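Local coordinates for protein probable translation initiation factor eIF-2B subunit delta (Schizosaccharomyces pombe, PDB 5B04) that acts as the delta subunit of the eIF2B complex, which catalyses exchange of GDP for GTP on the gamma subunit of eIF2, at residues G159-C164 with C375-K380; Q255-A260 with V442-M447; V297-R302 with V324-L329. One frame throughout, in Å; residues are numbered along the deposited sequence.

Interaction 1: residues G159-C164 with C375-K380. With PO4 (phosphate ion), chain P; PO4 (phosphate ion), chain O.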
loop_
_atom_site.group_PDB
_atom_site.type_symbol
_atom_site.label_atom_id
_atom_site.label_comp_id
_atom_site.label_asym_id
_atom_site.label_seq_id
_atom_site.Cartn_x
_atom_site.Cartn_y
_atom_site.Cartn_z
ATOM N N GLY G 159 27.230 15.411 12.179
ATOM C CA GLY G 159 25.821 15.131 12.402
ATOM C C GLY G 159 25.385 15.273 13.850
ATOM O O GLY G 159 26.103 15.851 14.667
ATOM N N SER G 160 24.211 14.724 14.159
ATOM C CA SER G 160 23.493 14.969 15.416
ATOM C C SER G 160 24.328 14.896 16.695
ATOM O O SER G 160 24.174 15.732 17.585
ATOM C CB SER G 160 22.326 13.986 15.540
ATOM O OG SER G 160 22.788 12.649 15.596
ATOM N N ASN G 161 25.196 13.894 16.791
ATOM C CA ASN G 161 26.007 13.711 17.991
ATOM C C ASN G 161 26.944 14.886 18.241
ATOM O O ASN G 161 26.970 15.447 19.337
ATOM C CB ASN G 161 26.814 12.415 17.898
ATOM C CG ASN G 161 26.362 11.374 18.904
ATOM O OD1 ASN G 161 25.896 11.709 19.993
ATOM N ND2 ASN G 161 26.500 10.103 18.545
ATOM N N GLN G 162 27.706 15.260 17.218
ATOM C CA GLN G 162 28.646 16.367 17.336
ATOM C C GLN G 162 27.912 17.704 17.374
ATOM O O GLN G 162 28.360 18.647 18.030
ATOM C CB GLN G 162 29.649 16.346 16.181
ATOM C CG GLN G 162 30.862 17.233 16.403
ATOM C CD GLN G 162 31.670 16.816 17.617
ATOM O OE1 GLN G 162 31.861 15.627 17.872
ATOM N NE2 GLN G 162 32.146 17.797 18.376
ATOM N N ARG G 163 26.787 17.779 16.667
ATOM C CA ARG G 163 25.944 18.972 16.672
ATOM C C ARG G 163 25.507 19.318 18.088
ATOM O O ARG G 163 25.496 20.483 18.478
ATOM C CB ARG G 163 24.714 18.775 15.781
ATOM C CG ARG G 163 25.020 18.777 14.297
ATOM C CD ARG G 163 23.893 18.203 13.459
ATOM N NE ARG G 163 22.787 19.134 13.275
ATOM C CZ ARG G 163 21.694 18.852 12.575
ATOM N NH1 ARG G 163 21.566 17.664 11.999
ATOM N NH2 ARG G 163 20.730 19.753 12.450
ATOM N N CYS G 164 25.154 18.291 18.853
ATOM C CA CYS G 164 24.684 18.477 20.218
ATOM C C CYS G 164 25.815 18.914 21.144
ATOM O O CYS G 164 25.636 19.807 21.973
ATOM C CB CYS G 164 24.047 17.189 20.738
ATOM S SG CYS G 164 23.162 17.382 22.297
ATOM N N CYS G 375 22.128 1.634 16.490
ATOM C CA CYS G 375 22.936 2.140 17.595
ATOM C C CYS G 375 22.617 3.604 17.871
ATOM O O CYS G 375 23.021 4.489 17.117
ATOM C CB CYS G 375 24.425 1.972 17.291
ATOM S SG CYS G 375 24.929 0.266 16.991
ATOM N N CYS G 376 21.894 3.855 18.955
ATOM C CA CYS G 376 21.460 5.207 19.277
ATOM C C CYS G 376 21.564 5.502 20.769
ATOM O O CYS G 376 21.146 4.697 21.600
ATOM C CB CYS G 376 20.023 5.426 18.800
ATOM S SG CYS G 376 19.421 7.121 18.959
ATOM N N GLU G 377 22.126 6.659 21.099
ATOM C CA GLU G 377 22.183 7.116 22.481
ATOM C C GLU G 377 20.774 7.424 22.980
ATOM O O GLU G 377 19.904 7.808 22.197
ATOM C CB GLU G 377 23.086 8.346 22.608
ATOM C CG GLU G 377 24.577 8.070 22.410
ATOM C CD GLU G 377 24.985 7.956 20.949
ATOM O OE1 GLU G 377 26.200 8.027 20.668
ATOM O OE2 GLU G 377 24.101 7.795 20.083
ATOM N N SER G 378 20.551 7.254 24.279
ATOM C CA SER G 378 19.213 7.371 24.855
ATOM C C SER G 378 18.624 8.772 24.730
ATOM O O SER G 378 17.418 8.927 24.544
ATOM C CB SER G 378 19.231 6.962 26.329
ATOM O OG SER G 378 20.089 7.804 27.079
ATOM N N TYR G 379 19.472 9.790 24.830
ATOM C CA TYR G 379 19.001 11.172 24.828
ATOM C C TYR G 379 18.479 11.595 23.458
ATOM O O TYR G 379 17.901 12.672 23.312
ATOM C CB TYR G 379 20.113 12.121 25.280
ATOM C CG TYR G 379 21.106 12.478 24.198
ATOM C CD1 TYR G 379 22.041 11.554 23.752
ATOM C CD2 TYR G 379 21.114 13.744 23.628
ATOM C CE1 TYR G 379 22.952 11.879 22.763
ATOM C CE2 TYR G 379 22.020 14.078 22.641
ATOM C CZ TYR G 379 22.936 13.142 22.213
ATOM O OH TYR G 379 23.840 13.471 21.228
ATOM N N LYS G 380 18.685 10.745 22.456
ATOM C CA LYS G 380 18.186 11.016 21.115
ATOM C C LYS G 380 16.843 10.329 20.878
ATOM O O LYS G 380 16.315 10.345 19.765
ATOM C CB LYS G 380 19.207 10.580 20.062
ATOM C CG LYS G 380 20.467 11.433 20.054
ATOM C CD LYS G 380 21.340 11.151 18.842
ATOM C CE LYS G 380 21.910 9.747 18.883
ATOM N NZ LYS G 380 22.922 9.526 17.813
HETATM P P PO4 P . 22.375 13.104 11.498
HETATM O O1 PO4 P . 21.687 11.807 11.145
HETATM O O2 PO4 P . 21.348 14.117 11.944
HETATM O O3 PO4 P . 23.358 12.860 12.617
HETATM O O4 PO4 P . 23.110 13.633 10.289
HETATM P P PO4 O . 25.905 10.434 13.973
HETATM O O1 PO4 O . 25.989 8.937 14.153
HETATM O O2 PO4 O . 25.525 10.746 12.545
HETATM O O3 PO4 O . 24.861 10.996 14.910
HETATM O O4 PO4 O . 27.245 11.056 14.283
#

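Interaction 2: residues Q255-A260 with V442-M447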
loop_
_atom_site.group_PDB
_atom_site.type_symbol
_atom_site.label_atom_id
_atom_site.label_comp_id
_atom_site.label_asym_id
_atom_site.label_seq_id
_atom_site.Cartn_x
_atom_site.Cartn_y
_atom_site.Cartn_z
ATOM N N GLN G 255 30.415 5.089 24.548
ATOM C CA GLN G 255 31.399 4.057 24.852
ATOM C C GLN G 255 30.720 2.761 25.286
ATOM O O GLN G 255 31.207 1.668 24.990
ATOM C CB GLN G 255 32.358 4.541 25.941
ATOM C CG GLN G 255 33.145 5.783 25.558
ATOM C CD GLN G 255 33.837 6.423 26.745
ATOM O OE1 GLN G 255 33.620 6.030 27.891
ATOM N NE2 GLN G 255 34.676 7.417 26.475
ATOM N N VAL G 256 29.599 2.890 25.988
ATOM C CA VAL G 256 28.818 1.732 26.410
ATOM C C VAL G 256 28.220 1.027 25.200
ATOM O O VAL G 256 28.313 -0.195 25.071
ATOM C CB VAL G 256 27.686 2.127 27.377
ATOM C CG1 VAL G 256 26.829 0.916 27.715
ATOM C CG2 VAL G 256 28.256 2.751 28.639
ATOM N N ILE G 257 27.607 1.813 24.320
ATOM C CA ILE G 257 27.019 1.295 23.090
ATOM C C ILE G 257 28.061 0.559 22.257
ATOM O O ILE G 257 27.799 -0.524 21.736
ATOM C CB ILE G 257 26.401 2.422 22.241
ATOM C CG1 ILE G 257 25.267 3.106 23.004
ATOM C CG2 ILE G 257 25.894 1.879 20.911
ATOM C CD1 ILE G 257 24.629 4.249 22.248
ATOM N N VAL G 258 29.246 1.154 22.145
ATOM C CA VAL G 258 30.322 0.573 21.350
ATOM C C VAL G 258 30.683 -0.845 21.803
ATOM O O VAL G 258 30.757 -1.754 20.978
ATOM C CB VAL G 258 31.586 1.458 21.382
ATOM C CG1 VAL G 258 32.774 0.702 20.817
ATOM C CG2 VAL G 258 31.360 2.740 20.593
ATOM N N GLN G 259 30.890 -1.036 23.104
ATOM C CA GLN G 259 31.298 -2.342 23.616
ATOM C C GLN G 259 30.134 -3.325 23.613
ATOM O O GLN G 259 30.326 -4.536 23.456
ATOM C CB GLN G 259 31.904 -2.224 25.024
ATOM C CG GLN G 259 30.945 -2.124 26.213
ATOM C CD GLN G 259 31.685 -1.760 27.497
ATOM O OE1 GLN G 259 32.785 -1.214 27.449
ATOM N NE2 GLN G 259 31.098 -2.093 28.644
ATOM N N ALA G 260 28.926 -2.797 23.773
ATOM C CA ALA G 260 27.720 -3.603 23.678
ATOM C C ALA G 260 27.552 -4.129 22.257
ATOM O O ALA G 260 27.181 -5.284 22.051
ATOM C CB ALA G 260 26.510 -2.787 24.099
ATOM N N VAL G 442 17.306 -5.065 16.457
ATOM C CA VAL G 442 17.660 -4.720 17.829
ATOM C C VAL G 442 18.111 -3.263 17.927
ATOM O O VAL G 442 18.723 -2.727 17.003
ATOM C CB VAL G 442 18.774 -5.655 18.366
ATOM C CG1 VAL G 442 20.036 -5.529 17.525
ATOM C CG2 VAL G 442 19.069 -5.375 19.834
ATOM N N CYS G 443 17.783 -2.619 19.042
ATOM C CA CYS G 443 18.263 -1.271 19.315
ATOM C C CYS G 443 19.323 -1.300 20.411
ATOM O O CYS G 443 19.059 -1.745 21.528
ATOM C CB CYS G 443 17.109 -0.354 19.722
ATOM S SG CYS G 443 17.624 1.314 20.188
ATOM N N VAL G 444 20.521 -0.827 20.087
ATOM C CA VAL G 444 21.619 -0.830 21.046
ATOM C C VAL G 444 21.868 0.563 21.616
ATOM O O VAL G 444 22.437 1.427 20.948
ATOM C CB VAL G 444 22.922 -1.353 20.414
ATOM C CG1 VAL G 444 24.059 -1.306 21.423
ATOM C CG2 VAL G 444 22.726 -2.768 19.895
ATOM N N CYS G 445 21.431 0.772 22.853
ATOM C CA CYS G 445 21.706 2.011 23.568
ATOM C C CYS G 445 22.572 1.712 24.786
ATOM O O CYS G 445 23.100 0.608 24.917
ATOM C CB CYS G 445 20.406 2.701 23.984
ATOM S SG CYS G 445 19.287 1.671 24.954
ATOM N N GLU G 446 22.720 2.689 25.676
ATOM C CA GLU G 446 23.522 2.484 26.877
ATOM C C GLU G 446 22.731 1.724 27.939
ATOM O O GLU G 446 23.272 1.356 28.982
ATOM C CB GLU G 446 24.022 3.817 27.439
ATOM C CG GLU G 446 22.939 4.718 28.004
ATOM C CD GLU G 446 22.338 5.635 26.961
ATOM O OE1 GLU G 446 21.920 5.136 25.895
ATOM O OE2 GLU G 446 22.291 6.859 27.204
ATOM N N MET G 447 21.450 1.495 27.670
ATOM C CA MET G 447 20.630 0.658 28.537
ATOM C C MET G 447 20.805 -0.803 28.141
ATOM O O MET G 447 20.339 -1.708 28.833
ATOM C CB MET G 447 19.156 1.059 28.458
ATOM C CG MET G 447 18.912 2.557 28.407
ATOM S SD MET G 447 19.763 3.462 29.711
ATOM C CE MET G 447 19.094 5.105 29.469
#

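Interaction 3: residues V297-R302 with V324-L329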
loop_
_atom_site.group_PDB
_atom_site.type_symbol
_atom_site.label_atom_id
_atom_site.label_comp_id
_atom_site.label_asym_id
_atom_site.label_seq_id
_atom_site.Cartn_x
_atom_site.Cartn_y
_atom_site.Cartn_z
ATOM N N VAL G 297 31.503 -3.306 4.692
ATOM C CA VAL G 297 30.919 -2.846 3.440
ATOM C C VAL G 297 30.330 -1.456 3.628
ATOM O O VAL G 297 29.393 -1.269 4.404
ATOM C CB VAL G 297 29.828 -3.799 2.928
ATOM C CG1 VAL G 297 29.113 -3.184 1.737
ATOM C CG2 VAL G 297 30.429 -5.144 2.561
ATOM N N VAL G 298 30.891 -0.479 2.923
ATOM C CA VAL G 298 30.420 0.896 3.021
ATOM C C VAL G 298 29.496 1.242 1.862
ATOM O O VAL G 298 29.896 1.192 0.698
ATOM C CB VAL G 298 31.590 1.894 3.048
ATOM C CG1 VAL G 298 31.067 3.322 3.025
ATOM C CG2 VAL G 298 32.461 1.658 4.272
ATOM N N VAL G 299 28.255 1.589 2.187
ATOM C CA VAL G 299 27.282 1.994 1.182
ATOM C C VAL G 299 27.145 3.512 1.162
ATOM O O VAL G 299 26.849 4.128 2.185
ATOM C CB VAL G 299 25.905 1.355 1.436
ATOM C CG1 VAL G 299 24.882 1.885 0.448
ATOM C CG2 VAL G 299 26.000 -0.161 1.350
ATOM N N ASP G 300 27.364 4.108 -0.005
ATOM C CA ASP G 300 27.312 5.558 -0.142
ATOM C C ASP G 300 26.094 5.987 -0.952
ATOM O O ASP G 300 25.374 5.147 -1.492
ATOM C CB ASP G 300 28.593 6.075 -0.798
ATOM C CG ASP G 300 28.974 7.461 -0.320
ATOM O OD1 ASP G 300 28.105 8.160 0.243
ATOM O OD2 ASP G 300 30.147 7.849 -0.504
ATOM N N SER G 301 25.867 7.295 -1.035
ATOM C CA SER G 301 24.741 7.828 -1.795
ATOM C C SER G 301 24.971 9.272 -2.233
ATOM O O SER G 301 25.818 9.974 -1.684
ATOM C CB SER G 301 23.454 7.734 -0.974
ATOM O OG SER G 301 22.356 8.265 -1.697
ATOM N N ARG G 302 24.210 9.701 -3.235
ATOM C CA ARG G 302 24.207 11.092 -3.678
ATOM C C ARG G 302 23.318 11.925 -2.750
ATOM O O ARG G 302 22.527 11.361 -1.995
ATOM C CB ARG G 302 23.723 11.183 -5.128
ATOM C CG ARG G 302 24.757 10.772 -6.158
ATOM C CD ARG G 302 24.500 11.487 -7.469
ATOM N NE ARG G 302 24.558 12.935 -7.311
ATOM C CZ ARG G 302 23.872 13.797 -8.056
ATOM N NH1 ARG G 302 23.065 13.357 -9.011
ATOM N NH2 ARG G 302 23.991 15.099 -7.840
ATOM N N VAL G 324 30.474 0.555 -2.309
ATOM C CA VAL G 324 29.460 0.540 -3.360
ATOM C C VAL G 324 28.449 1.666 -3.168
ATOM O O VAL G 324 28.303 2.198 -2.067
ATOM C CB VAL G 324 28.694 -0.802 -3.403
ATOM C CG1 VAL G 324 29.626 -1.949 -3.767
ATOM C CG2 VAL G 324 28.004 -1.064 -2.073
ATOM N N MET G 325 27.752 2.026 -4.241
ATOM C CA MET G 325 26.661 2.989 -4.143
ATOM C C MET G 325 25.381 2.276 -3.726
ATOM O O MET G 325 25.275 1.055 -3.852
ATOM C CB MET G 325 26.452 3.726 -5.466
ATOM C CG MET G 325 27.625 4.587 -5.894
ATOM S SD MET G 325 28.161 5.729 -4.608
ATOM C CE MET G 325 26.729 6.785 -4.484
ATOM N N ILE G 326 24.409 3.042 -3.240
ATOM C CA ILE G 326 23.160 2.480 -2.735
ATOM C C ILE G 326 22.379 1.761 -3.840
ATOM O O ILE G 326 21.510 0.935 -3.563
ATOM C CB ILE G 326 22.275 3.577 -2.093
ATOM C CG1 ILE G 326 21.166 2.956 -1.239
ATOM C CG2 ILE G 326 21.708 4.510 -3.155
ATOM C CD1 ILE G 326 20.378 3.964 -0.434
ATOM N N SER G 327 22.709 2.065 -5.092
ATOM C CA SER G 327 22.077 1.413 -6.231
ATOM C C SER G 327 22.499 -0.048 -6.334
ATOM O O SER G 327 21.791 -0.870 -6.917
ATOM C CB SER G 327 22.426 2.143 -7.526
ATOM O OG SER G 327 22.221 3.539 -7.396
ATOM N N ALA G 328 23.658 -0.364 -5.765
ATOM C CA ALA G 328 24.202 -1.715 -5.821
ATOM C C ALA G 328 23.909 -2.483 -4.540
ATOM O O ALA G 328 24.590 -3.458 -4.224
ATOM C CB ALA G 328 25.700 -1.670 -6.077
ATOM N N LEU G 329 22.889 -2.039 -3.810
ATOM C CA LEU G 329 22.555 -2.622 -2.516
ATOM C C LEU G 329 22.203 -4.103 -2.622
ATOM O O LEU G 329 22.735 -4.924 -1.877
ATOM C CB LEU G 329 21.398 -1.861 -1.871
ATOM C CG LEU G 329 21.086 -2.268 -0.431
ATOM C CD1 LEU G 329 22.315 -2.092 0.446
ATOM C CD2 LEU G 329 19.915 -1.465 0.110
#

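Interaction 1: residues G159-C164 with C375-K380
Asn-161 meets Glu-377 and Tyr-379 through the two ends of one amide, the link between the first turn of helix 160-177 and the loop after strand 372-375. Asn-161 and Glu-377 reach tip to tip with amide and carboxylate planes 83° apart. ND2 of Asn-161 donates within its own amide plane to OE1 of Glu-377 at 3.0 Å, but arrives from above the carboxylate. The other end of the amide accepts: OH of Tyr-379 lies 3.0 Å from OD1 of Asn-161, which sits at the ring edge, and here amide and ring are only 30° apart. The two partners, one donor and one acceptor, are consistent with this orientation of the amide and would resist its flipping. One turn on, SG of Cys-164, anti to its backbone N (chi1 -169°), comes obliquely to within 3.5 Å of CE2 of Tyr-379, a sulfur-aromatic contact. Lys-380 lays CG over one face of the Tyr-379 ring, offset toward its rim. Its NZ forms a salt bridge with OE2 of Glu-377 at 3.1 Å and also bonds the carbonyl of Gly-343. Around the helix start lie two phosphate ions, probably from the crystallisation liquor. Ser-160 N donates to O3 of the chain P ion at 2.6 Å, while Ser-160 OG is 2.7 Å from O3 of the chain O ion. The arrangement is typical of anion binding at a helix N-terminus, consistent with the phosphate-binding pockets of sugar-phosphate isomerases related to this family.

Interaction 2: residues Q255-A260 with V442-M447
Ile-257 packs against the end of strand 442-445, and its side chain can be followed branch by branch. At CB it forks. The methyl CG2, anti to the backbone N, lies 3.5 Å from the carbonyl O of Val-444 and 3.7 Å from CG1 of the same valine, the two side chains sliding past each other in opposite directions. The other branch, CG1, meets the peptide link between Cys-445 and Glu-446, 3.5 Å from C of Cys-445. With chi2 extended at 179°, CD1 forms the tip and lies 3.8 Å from O of Val-444, with CA of Cys-445 close by. An alanine here would keep CB but would probably open a gap over the Val-444 to Glu-446 backbone and leave CG1 of Val-444 with less to pack on. Two neighbours on the helix widen the contact: Ala-260 sets CB 3.9 Å from CG1 of Val-444, and Val-256 rests CG1 3.8 Å from CA of Glu-446. The short helix and strand axes run at 135°, 7.7 Å apart at closest approach. Leu-449 of strand 448-450 also touches Ala-260 and Val-444. This is the apolar helix-on-sheet packing of an alpha/beta domain, by which the C-terminal end of helix 231-262 covers the sheet near its antiparallel edge.

Interaction 3: residues V297-R302 with V324-L329
Val-299 pairs with Val-324, and Asp-300 with Met-325, in parallel register. Backbone hydrogen bonds come first: Val-324 N donates to the O of Val-298 at 3.1 Å with an almost straight 171° angle, and Val-324 O accepts from Asp-300 N at 3.0 Å, so Val-324 uses both its N and its O on the residues flanking Val-299, the pattern of a parallel pair. Beyond it the pairing tapers off, the bond from Ile-326 N to Asp-300 O, 2.9 Å long, being bent and weak as the chain turns into a 3-10 segment.

Apolar contacts occupy the face carrying the two valines. CG2 of Val-299 faces CG2 of Val-324 at 4.1 Å, while CG1 of Val-299, anti to its backbone N, reaches to 3.7 Å from CA of Ile-326. Ile-361 of helix 358-367 covers Val-299 and Leu-329 from this side.

Methionine packing occupies the opposite face, that of Asp-300 and Met-325. Met-325, bent at both chi2 (-52°) and chi3 (-65°), curls back toward the neighbouring strand. Its SD lies 3.8 Å from CB of Asp-300, and CE lies 3.5 Å from CA of Ser-301. Phe-305 touches Asp-300 and Met-325 here.

Polar side-chain bonds fix the strand end. Asp-300 OD1 accepts from Ser-301 N at 2.7 Å and also from Gly-307 N at the start of helix 306-316, while OD2 takes the hydroxyl of Tyr-323; together they tie down the buried carboxylate. Arg-302 points its guanidinium elsewhere, to a salt bridge with Glu-239 of the eIF2B beta subunit, and Met-325 packs on Phe-241 of that subunit.

The whole belongs to a beta-alpha-beta crossover, strand 294-300, helix 306-316 and strand 320-325, at the parallel edge of a Rossmann-like sheet, with its strand ends lying at the beta-subunit interface.

Interactions 1 and 2 are neighbours, with centres 13 Å apart. A probable hydrogen bond joins them, from Cys-376 N to Val-444 O at 3.2 Å, which extends the pairing of strands 372-375 and 442-445 just past the end of the former. Ser-378 OG and Glu-446 OE2 also meet, but are modelled implausibly close, so that bond is doubtful in detail. The side chain of Ile-257 also packs on the O of Cys-376, so the loop beside the phosphate site rests on the helix-on-sheet layer. Interaction 3 belongs to the same sheet as interaction 2 but lies toward its other edge, centres 25 Å apart, and its nearest atoms lie about 13 Å from those of interaction 1. The phosphates are bound at interaction 1, whereas interaction 3 meets the beta subunit.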